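Local coordinates for protein FAD-binding oxidoreductase (Gulosibacter chungangensis, PDB 7PBG) that oxidises 4-ethylphenol and probably other 4-alkylphenols with a covalently bound FAD, by dehydrogenation that can give 4-vinylphenols, at residues 11-14 / 15-19; 33-36 / 37-41; 69-72 / 73-77. One frame throughout, in Å; residues are numbered along the deposited sequence.

How the contacts relate
All three contacts are local, made within one helix or at its start, at the edge of the FAD-binding part of the chain, and they follow in series along the chain. Contact 1, at the start of helix 12-26, connects the other two: its centre is about 12 Å from that of contact 3 and about 17 Å from that of contact 2. Ala18 CB rests on Tyr77 CD2 at 3.6 Å, and Ile19 CD1 meets Val33 CG1 at 3.7 Å. Contacts 2 and 3 do not touch, with nearest atoms about 12 Å apart. None reaches the cofactor: the side chain of Val71 is about 10 Å from the FAD, and that of Glu40 about 12 Å.

Contact 1 (11-14 / 15-19); sequences SAEQ and FANAI
Phe15 touches Ser11 O with CB, at 3.4 Å, while its ring leads away into the protein and meets Phe3 in a T-shaped, edge-to-face pair. The carboxamide of Gln14 instead folds back on Ser11 in a capping box that opens helix 12-26. Ser11 N donates to Gln14 OE1 over 3.1 Å in a virtually straight bond (177°), the donor lying 27° out of the plane of the amide carbonyl. In return, Gln14 N donates to Ser11 OG, also at 3.1 Å. Gln14 reaches back because its CG stands beside the backbone N (chi1 -78°) and the chain runs extended from there. Regular helical bonds follow, from Phe15 N to Ser11 O and from Ala16 N to Ala12 O, so the cap passes directly into the first turn. The box thus occupies amide hydrogens that precede the regular helical bonding. Further along, the amide of Asn17 lies back over Glu13, with CG 3.4 Å from Glu13 O. A water donates to Glu13 O at 2.6 Å and, more weakly, to Asn17 OD1.

Contact 2 (33-36 / 37-41); sequences VDEA and TVSEY
Asp34 and Thr37 meet through their first torsions: CG of Asp34 sits between its own N and carbonyl carbon (chi1 54°), and OG1 of Thr37 is turned back beside the Thr37 N (chi1 -56°). Two donors of Thr37 therefore converge on one carboxylate oxygen. Thr37 OG1 donates over 2.6 Å to the syn lone pair of Asp34 OD2, whereas Thr37 N reaches the same oxygen at 3.0 Å from well above the carboxylate plane. This is an N-cap: Asp34 closes the start of helix 35-39, and its O accepts an almost linear bond from Val38 N at 2.9 Å. The other carboxylate oxygen, OD1, forms a salt bridge with Arg32, on the preceding strand.

One turn on, Ser39 OG adopts the same kind of first torsion as Asp34 and donates back to Glu35 O at 2.7 Å. Ser39 N donates to that oxygen too, and the two donors approach from opposite faces of the carbonyl plane. The Glu35 chain bends at CG (chi2 68°), laying OE2 3.5 Å from Ser39 CB, while OE1 pairs with Arg4. On the inner side, Val38 CG2 packs on Asp34 O at 3.3 Å. Val58, on strand 57-59, and Trp60 meet Thr37, holding this short helix against the small mixed sheet.

Two hydrogen bonds fix the rotation of the Asp34 carboxylate, and Arg32 probably offsets its charge. Together with its place at the positive end of the helix dipole, these partners would probably favour the ionised form of the aspartate.

Contact 3 (69-72 / 73-77); sequences VIVR and IANKY
Val69 and Ile73 lie side by side on the flank of helix 64-77 that faces helix 12-26, Val69 CG2 touching Ile73 CD1 at 3.9 Å. CG1 of Ile73 stands beside its backbone N (chi1 -66°), which carries the chain back along Val69, and CD1 also rests on Val69 O at 3.5 Å. Phe22, Thr25 and Ile26 of helix 12-26 close over this apolar pair. A second inner face is formed by Val71 and Ala74, which pack on Leu81 of strand 81-84, the strand that follows the helix in the FAD-binding domain.

Asn75 belongs to this tighter part. Its ND2 donates to Val71 O at 2.8 Å, coming from 48° out of the carbonyl plane, and Asn75 N donates to the same oxygen from the opposite face. Val71 CG1 lies alongside, 3.6 Å from ND2. The carboxamide is also held from outside: ND2 donates to Ala187 O, and OD1 accepts from Asn511 ND2. An aspartate in its place has no N-H to give, which would probably leave Ala187 O without this donor and Val71 O with just the backbone N-H from this residue, and is likely to repel the group from both carbonyls.

The solvent side is looser. Arg72 runs extended from CG to NE into the exposed region and meets the next turn through its backbone, Arg72 O accepting from Lys76 N at 3.1 Å. Lys76 likewise stretches out, its CG above the rim of one face of the Tyr77 ring; NZ forms a salt bridge with Glu21 OE2 on helix 12-26, and Tyr77 OH a hydrogen bond with the same oxygen. The polar groups therefore do different work: the amide of Asn75 gives Val71 O a second donor, and its orientation is set by Val71, Ala187 and Asn511, whereas the lysine and tyrosine tie the end of this helix to its neighbour through one carboxylate oxygen, whose negative charge the ammonium group probably offsets.

Contact 1 (11-14 / 15-19)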
ATOM      1  N   SER A  11      23.917  26.003  22.212  1.00 25.33           N
ATOM      2  CA  SER A  11      24.864  26.249  23.308  1.00 26.99           C
ATOM      3  C   SER A  11      24.367  25.497  24.550  1.00 28.50           C
ATOM      4  O   SER A  11      23.160  25.088  24.600  1.00 28.16           O
ATOM      5  CB  SER A  11      24.933  27.725  23.555  1.00 27.24           C
ATOM      6  OG  SER A  11      23.806  28.173  24.312  1.00 28.88           O
ATOM      7  N   ALA A  12      25.244  25.273  25.522  1.00 23.45           N
ATOM      8  CA  ALA A  12      24.828  24.659  26.803  1.00 24.13           C
ATOM      9  C   ALA A  12      23.721  25.482  27.472  1.00 27.05           C
ATOM     10  O   ALA A  12      22.824  24.900  28.130  1.00 26.56           O
ATOM     11  CB  ALA A  12      26.020  24.462  27.710  1.00 24.80           C
ATOM     12  N   GLU A  13      23.806  26.811  27.420  1.00 26.87           N
ATOM     13  CA  GLU A  13      22.820  27.682  28.090  1.00 25.51           C
ATOM     14  C   GLU A  13      21.452  27.449  27.430  1.00 24.93           C
ATOM     15  O   GLU A  13      20.462  27.256  28.154  1.00 26.30           O
ATOM     16  CB  GLU A  13      23.305  29.130  28.033  1.00 28.99           C
ATOM     17  CG  GLU A  13      22.278  30.120  28.539  1.00 32.55           C
ATOM     18  CD  GLU A  13      22.760  31.541  28.343  1.00 34.89           C
ATOM     19  OE1 GLU A  13      22.409  32.141  27.312  1.00 38.70           O
ATOM     20  OE2 GLU A  13      23.582  31.995  29.177  1.00 31.83           O
ATOM     21  N   GLN A  14      21.418  27.482  26.099  1.00 24.46           N
ATOM     22  CA  GLN A  14      20.188  27.250  25.303  1.00 26.11           C
ATOM     23  C   GLN A  14      19.630  25.857  25.619  1.00 26.95           C
ATOM     24  O   GLN A  14      18.413  25.765  25.925  1.00 30.99           O
ATOM     25  CB  GLN A  14      20.521  27.421  23.826  1.00 27.63           C
ATOM     26  CG  GLN A  14      20.604  28.894  23.443  1.00 32.43           C
ATOM     27  CD  GLN A  14      21.240  29.070  22.089  1.00 31.44           C
ATOM     28  OE1 GLN A  14      21.855  28.156  21.549  1.00 33.43           O
ATOM     29  NE2 GLN A  14      21.101  30.268  21.524  1.00 34.66           N
ATOM     30  N   PHE A  15      20.481  24.836  25.571  1.00 27.25           N
ATOM     31  CA  PHE A  15      20.095  23.428  25.855  1.00 25.74           C
ATOM     32  C   PHE A  15      19.531  23.306  27.274  1.00 27.96           C
ATOM     33  O   PHE A  15      18.465  22.655  27.482  1.00 27.43           O
ATOM     34  CB  PHE A  15      21.281  22.481  25.666  1.00 26.39           C
ATOM     35  CG  PHE A  15      20.870  21.039  25.597  1.00 23.24           C
ATOM     36  CD1 PHE A  15      20.310  20.545  24.431  1.00 25.43           C
ATOM     37  CD2 PHE A  15      20.928  20.213  26.708  1.00 24.28           C
ATOM     38  CE1 PHE A  15      19.911  19.218  24.346  1.00 24.06           C
ATOM     39  CE2 PHE A  15      20.525  18.884  26.613  1.00 24.24           C
ATOM     40  CZ  PHE A  15      20.002  18.409  25.437  1.00 24.24           C
ATOM     41  N   ALA A  16      20.213  23.877  28.273  1.00 27.02           N
ATOM     42  CA  ALA A  16      19.720  23.838  29.671  1.00 29.65           C
ATOM     43  C   ALA A  16      18.328  24.493  29.728  1.00 25.73           C
ATOM     44  O   ALA A  16      17.491  24.069  30.563  1.00 27.56           O
ATOM     45  CB  ALA A  16      20.683  24.535  30.614  1.00 30.31           C
ATOM     46  N   ASN A  17      18.091  25.522  28.925  1.00 28.74           N
ATOM     47  CA  ASN A  17      16.809  26.274  28.972  1.00 27.89           C
ATOM     48  C   ASN A  17      15.710  25.370  28.405  1.00 28.46           C
ATOM     49  O   ASN A  17      14.662  25.297  29.045  1.00 28.60           O
ATOM     50  CB  ASN A  17      16.844  27.616  28.252  1.00 29.93           C
ATOM     51  CG  ASN A  17      17.542  28.697  29.048  1.00 31.37           C
ATOM     52  OD1 ASN A  17      17.594  28.648  30.269  1.00 32.65           O
ATOM     53  ND2 ASN A  17      18.076  29.669  28.347  1.00 31.12           N
ATOM     54  N   ALA A  18      15.998  24.663  27.312  1.00 28.26           N
ATOM     55  CA  ALA A  18      15.074  23.681  26.690  1.00 26.64           C
ATOM     56  C   ALA A  18      14.793  22.535  27.661  1.00 24.76           C
ATOM     57  O   ALA A  18      13.608  22.150  27.841  1.00 23.94           O
ATOM     58  CB  ALA A  18      15.653  23.179  25.399  1.00 25.80           C
ATOM     59  N   ILE A  19      15.832  21.994  28.300  1.00 25.11           N
ATOM     60  CA  ILE A  19      15.704  20.895  29.306  1.00 26.18           C
ATOM     61  C   ILE A  19      14.803  21.362  30.457  1.00 25.36           C
ATOM     62  O   ILE A  19      13.919  20.582  30.898  1.00 27.92           O
ATOM     63  CB  ILE A  19      17.084  20.403  29.812  1.00 27.17           C
ATOM     64  CG1 ILE A  19      17.894  19.713  28.712  1.00 25.30           C
ATOM     65  CG2 ILE A  19      16.943  19.510  31.040  1.00 27.67           C
ATOM     66  CD1 ILE A  19      17.332  18.363  28.230  1.00 26.52           C
TER
HETATM   67  O   HOH W   1      20.175  28.186  30.616  1.00 42.07           O

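Contact 2 (33-36 / 37-41)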
ATOM      1  N   VAL A  33      19.233  13.401  31.552  1.00 26.16           N
ATOM      2  CA  VAL A  33      20.486  13.892  30.908  1.00 26.12           C
ATOM      3  C   VAL A  33      21.706  13.173  31.495  1.00 25.48           C
ATOM      4  O   VAL A  33      22.800  13.412  30.987  1.00 27.19           O
ATOM      5  CB  VAL A  33      20.632  15.421  31.022  1.00 28.74           C
ATOM      6  CG1 VAL A  33      19.540  16.155  30.249  1.00 31.51           C
ATOM      7  CG2 VAL A  33      20.648  15.878  32.473  1.00 31.68           C
ATOM      8  N   ASP A  34      21.532  12.288  32.477  1.00 27.42           N
ATOM      9  CA  ASP A  34      22.689  11.606  33.103  1.00 27.91           C
ATOM     10  C   ASP A  34      23.252  10.553  32.146  1.00 30.75           C
ATOM     11  O   ASP A  34      22.463   9.873  31.449  1.00 30.34           O
ATOM     12  CB  ASP A  34      22.307  10.955  34.430  1.00 29.35           C
ATOM     13  CG  ASP A  34      21.126  10.021  34.264  1.00 31.34           C
ATOM     14  OD1 ASP A  34      20.027  10.526  33.908  1.00 31.84           O
ATOM     15  OD2 ASP A  34      21.328   8.791  34.430  1.00 36.97           O
ATOM     16  N   GLU A  35      24.575  10.413  32.145  1.00 29.08           N
ATOM     17  CA  GLU A  35      25.326   9.479  31.274  1.00 28.94           C
ATOM     18  C   GLU A  35      24.794   8.050  31.444  1.00 28.93           C
ATOM     19  O   GLU A  35      24.614   7.380  30.440  1.00 27.72           O
ATOM     20  CB  GLU A  35      26.825   9.553  31.596  1.00 29.77           C
ATOM     21  CG  GLU A  35      27.637   8.566  30.804  1.00 29.82           C
ATOM     22  CD  GLU A  35      27.681   8.871  29.321  1.00 30.81           C
ATOM     23  OE1 GLU A  35      27.513  10.036  28.955  1.00 28.61           O
ATOM     24  OE2 GLU A  35      27.860   7.936  28.533  1.00 27.85           O
ATOM     25  N   ALA A  36      24.548   7.582  32.673  1.00 28.40           N
ATOM     26  CA  ALA A  36      24.107   6.193  32.914  1.00 29.96           C
ATOM     27  C   ALA A  36      22.794   5.932  32.158  1.00 29.31           C
ATOM     28  O   ALA A  36      22.670   4.851  31.531  1.00 29.36           O
ATOM     29  CB  ALA A  36      23.973   5.892  34.394  1.00 30.86           C
ATOM     30  N   THR A  37      21.834   6.852  32.220  1.00 27.11           N
ATOM     31  CA  THR A  37      20.507   6.677  31.582  1.00 27.03           C
ATOM     32  C   THR A  37      20.601   6.929  30.070  1.00 24.42           C
ATOM     33  O   THR A  37      20.091   6.084  29.309  1.00 26.15           O
ATOM     34  CB  THR A  37      19.420   7.594  32.144  1.00 29.57           C
ATOM     35  OG1 THR A  37      19.332   7.395  33.555  1.00 34.77           O
ATOM     36  CG2 THR A  37      18.072   7.282  31.524  1.00 27.72           C
ATOM     37  N   VAL A  38      21.240   8.005  29.638  1.00 22.32           N
ATOM     38  CA  VAL A  38      21.259   8.304  28.176  1.00 23.27           C
ATOM     39  C   VAL A  38      22.070   7.247  27.407  1.00 25.15           C
ATOM     40  O   VAL A  38      21.689   6.923  26.263  1.00 24.08           O
ATOM     41  CB  VAL A  38      21.718   9.730  27.873  1.00 25.12           C
ATOM     42  CG1 VAL A  38      21.656  10.050  26.388  1.00 25.77           C
ATOM     43  CG2 VAL A  38      20.906  10.747  28.656  1.00 24.06           C
ATOM     44  N   SER A  39      23.136   6.696  28.000  1.00 22.80           N
ATOM     45  CA  SER A  39      24.070   5.775  27.311  1.00 23.42           C
ATOM     46  C   SER A  39      23.351   4.480  26.956  1.00 23.41           C
ATOM     47  O   SER A  39      23.790   3.825  26.000  1.00 22.42           O
ATOM     48  CB  SER A  39      25.338   5.506  28.130  1.00 24.68           C
ATOM     49  OG  SER A  39      25.031   4.909  29.369  1.00 25.26           O
ATOM     50  N   GLU A  40      22.307   4.141  27.704  1.00 24.07           N
ATOM     51  CA  GLU A  40      21.406   3.000  27.396  1.00 25.88           C
ATOM     52  C   GLU A  40      20.895   3.128  25.945  1.00 22.74           C
ATOM     53  O   GLU A  40      20.506   2.096  25.354  1.00 22.99           O
ATOM     54  CB  GLU A  40      20.247   2.996  28.383  1.00 33.05           C
ATOM     55  CG  GLU A  40      19.330   1.797  28.272  1.00 40.06           C
ATOM     56  CD  GLU A  40      18.393   1.637  29.469  1.00 52.04           C
ATOM     57  OE1 GLU A  40      18.865   1.804  30.628  1.00 60.45           O
ATOM     58  OE2 GLU A  40      17.191   1.356  29.256  1.00 60.15           O
ATOM     59  N   TYR A  41      20.799   4.347  25.436  1.00 21.67           N
ATOM     60  CA  TYR A  41      20.129   4.645  24.135  1.00 20.52           C
ATOM     61  C   TYR A  41      21.187   4.821  23.047  1.00 19.41           C
ATOM     62  O   TYR A  41      20.811   5.121  21.907  1.00 19.30           O
ATOM     63  CB  TYR A  41      19.164   5.834  24.264  1.00 21.53           C
ATOM     64  CG  TYR A  41      17.952   5.521  25.087  1.00 20.02           C
ATOM     65  CD1 TYR A  41      16.829   4.943  24.526  1.00 21.23           C
ATOM     66  CD2 TYR A  41      17.987   5.682  26.467  1.00 19.80           C
ATOM     67  CE1 TYR A  41      15.705   4.657  25.287  1.00 23.71           C
ATOM     68  CE2 TYR A  41      16.880   5.393  27.237  1.00 23.91           C
ATOM     69  CZ  TYR A  41      15.738   4.870  26.653  1.00 23.30           C
ATOM     70  OH  TYR A  41      14.651   4.564  27.431  1.00 23.10           O
TER

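Contact 3 (69-72 / 73-77)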
ATOM      1  N   VAL A  69       3.911  18.979  23.093  1.00 21.14           N
ATOM      2  CA  VAL A  69       4.572  20.075  23.849  1.00 23.80           C
ATOM      3  C   VAL A  69       6.072  19.930  23.677  1.00 21.63           C
ATOM      4  O   VAL A  69       6.739  20.970  23.522  1.00 24.04           O
ATOM      5  CB  VAL A  69       4.157  20.173  25.333  1.00 28.12           C
ATOM      6  CG1 VAL A  69       4.448  18.945  26.126  1.00 34.76           C
ATOM      7  CG2 VAL A  69       4.795  21.384  26.021  1.00 31.91           C
ATOM      8  N   ILE A  70       6.613  18.710  23.681  1.00 20.40           N
ATOM      9  CA  ILE A  70       8.081  18.498  23.434  1.00 20.75           C
ATOM     10  C   ILE A  70       8.463  19.028  22.041  1.00 21.80           C
ATOM     11  O   ILE A  70       9.514  19.707  21.877  1.00 21.99           O
ATOM     12  CB  ILE A  70       8.466  17.017  23.593  1.00 20.21           C
ATOM     13  CG1 ILE A  70       8.349  16.570  25.057  1.00 20.58           C
ATOM     14  CG2 ILE A  70       9.846  16.712  23.022  1.00 22.27           C
ATOM     15  CD1 ILE A  70       8.120  15.073  25.208  1.00 20.81           C
ATOM     16  N   VAL A  71       7.650  18.734  21.042  1.00 22.29           N
ATOM     17  CA  VAL A  71       7.954  19.172  19.650  1.00 21.50           C
ATOM     18  C   VAL A  71       7.937  20.711  19.573  1.00 22.74           C
ATOM     19  O   VAL A  71       8.790  21.289  18.860  1.00 22.70           O
ATOM     20  CB  VAL A  71       6.952  18.529  18.687  1.00 23.92           C
ATOM     21  CG1 VAL A  71       7.055  19.191  17.319  1.00 26.70           C
ATOM     22  CG2 VAL A  71       7.213  17.035  18.571  1.00 22.52           C
ATOM     23  N   ARG A  72       6.975  21.347  20.237  1.00 23.72           N
ATOM     24  CA  ARG A  72       6.846  22.825  20.211  1.00 24.63           C
ATOM     25  C   ARG A  72       8.104  23.422  20.826  1.00 24.19           C
ATOM     26  O   ARG A  72       8.666  24.359  20.230  1.00 24.31           O
ATOM     27  CB  ARG A  72       5.590  23.285  20.934  1.00 26.92           C
ATOM     28  CG  ARG A  72       4.324  22.946  20.166  1.00 29.96           C
ATOM     29  CD  ARG A  72       3.106  23.178  21.029  1.00 32.79           C
ATOM     30  NE  ARG A  72       1.920  22.670  20.361  1.00 37.07           N
ATOM     31  CZ  ARG A  72       0.903  22.069  20.964  1.00 35.05           C
ATOM     32  NH1 ARG A  72       0.923  21.825  22.262  1.00 35.25           N
ATOM     33  NH2 ARG A  72      -0.115  21.659  20.237  1.00 42.31           N
ATOM     34  N   ILE A  73       8.492  22.918  21.995  1.00 22.17           N
ATOM     35  CA  ILE A  73       9.725  23.385  22.688  1.00 22.06           C
ATOM     36  C   ILE A  73      10.911  23.164  21.753  1.00 22.11           C
ATOM     37  O   ILE A  73      11.791  24.041  21.668  1.00 23.53           O
ATOM     38  CB  ILE A  73       9.905  22.712  24.060  1.00 22.18           C
ATOM     39  CG1 ILE A  73       8.804  23.146  25.023  1.00 24.73           C
ATOM     40  CG2 ILE A  73      11.291  22.991  24.625  1.00 22.76           C
ATOM     41  CD1 ILE A  73       8.618  22.221  26.200  1.00 26.26           C
ATOM     42  N   ALA A  74      11.026  21.998  21.127  1.00 20.58           N
ATOM     43  CA  ALA A  74      12.163  21.698  20.223  1.00 21.69           C
ATOM     44  C   ALA A  74      12.249  22.729  19.100  1.00 22.80           C
ATOM     45  O   ALA A  74      13.352  23.179  18.764  1.00 22.92           O
ATOM     46  CB  ALA A  74      12.050  20.288  19.675  1.00 22.23           C
ATOM     47  N   ASN A  75      11.106  23.121  18.544  1.00 24.15           N
ATOM     48  CA  ASN A  75      11.054  24.148  17.472  1.00 23.29           C
ATOM     49  C   ASN A  75      11.558  25.491  18.028  1.00 23.30           C
ATOM     50  O   ASN A  75      12.323  26.139  17.345  1.00 24.47           O
ATOM     51  CB  ASN A  75       9.630  24.304  16.921  1.00 23.39           C
ATOM     52  CG  ASN A  75       9.328  23.313  15.814  1.00 25.49           C
ATOM     53  OD1 ASN A  75       9.686  23.525  14.644  1.00 25.55           O
ATOM     54  ND2 ASN A  75       8.669  22.225  16.174  1.00 24.64           N
ATOM     55  N   LYS A  76      11.145  25.860  19.233  1.00 25.64           N
ATOM     56  CA  LYS A  76      11.503  27.192  19.796  1.00 26.40           C
ATOM     57  C   LYS A  76      13.036  27.245  19.934  1.00 28.43           C
ATOM     58  O   LYS A  76      13.633  28.268  19.582  1.00 28.15           O
ATOM     59  CB  LYS A  76      10.786  27.426  21.124  1.00 30.49           C
ATOM     60  CG  LYS A  76      11.158  28.714  21.848  1.00 37.33           C
ATOM     61  CD  LYS A  76      10.405  28.873  23.145  1.00 42.30           C
ATOM     62  CE  LYS A  76      11.132  29.745  24.146  1.00 47.19           C
ATOM     63  NZ  LYS A  76      10.516  29.621  25.485  1.00 46.24           N
ATOM     64  N   TYR A  77      13.673  26.148  20.342  1.00 24.98           N
ATOM     65  CA  TYR A  77      15.138  26.154  20.626  1.00 27.94           C
ATOM     66  C   TYR A  77      15.962  25.656  19.446  1.00 28.17           C
ATOM     67  O   TYR A  77      17.166  25.699  19.579  1.00 29.16           O
ATOM     68  CB  TYR A  77      15.435  25.312  21.863  1.00 26.62           C
ATOM     69  CG  TYR A  77      14.996  26.006  23.114  1.00 26.61           C
ATOM     70  CD1 TYR A  77      15.789  26.994  23.674  1.00 32.62           C
ATOM     71  CD2 TYR A  77      13.791  25.726  23.719  1.00 26.69           C
ATOM     72  CE1 TYR A  77      15.379  27.704  24.790  1.00 30.92           C
ATOM     73  CE2 TYR A  77      13.358  26.429  24.832  1.00 27.54           C
ATOM     74  CZ  TYR A  77      14.171  27.405  25.390  1.00 31.48           C
ATOM     75  OH  TYR A  77      13.750  28.074  26.512  1.00 31.94           O
TER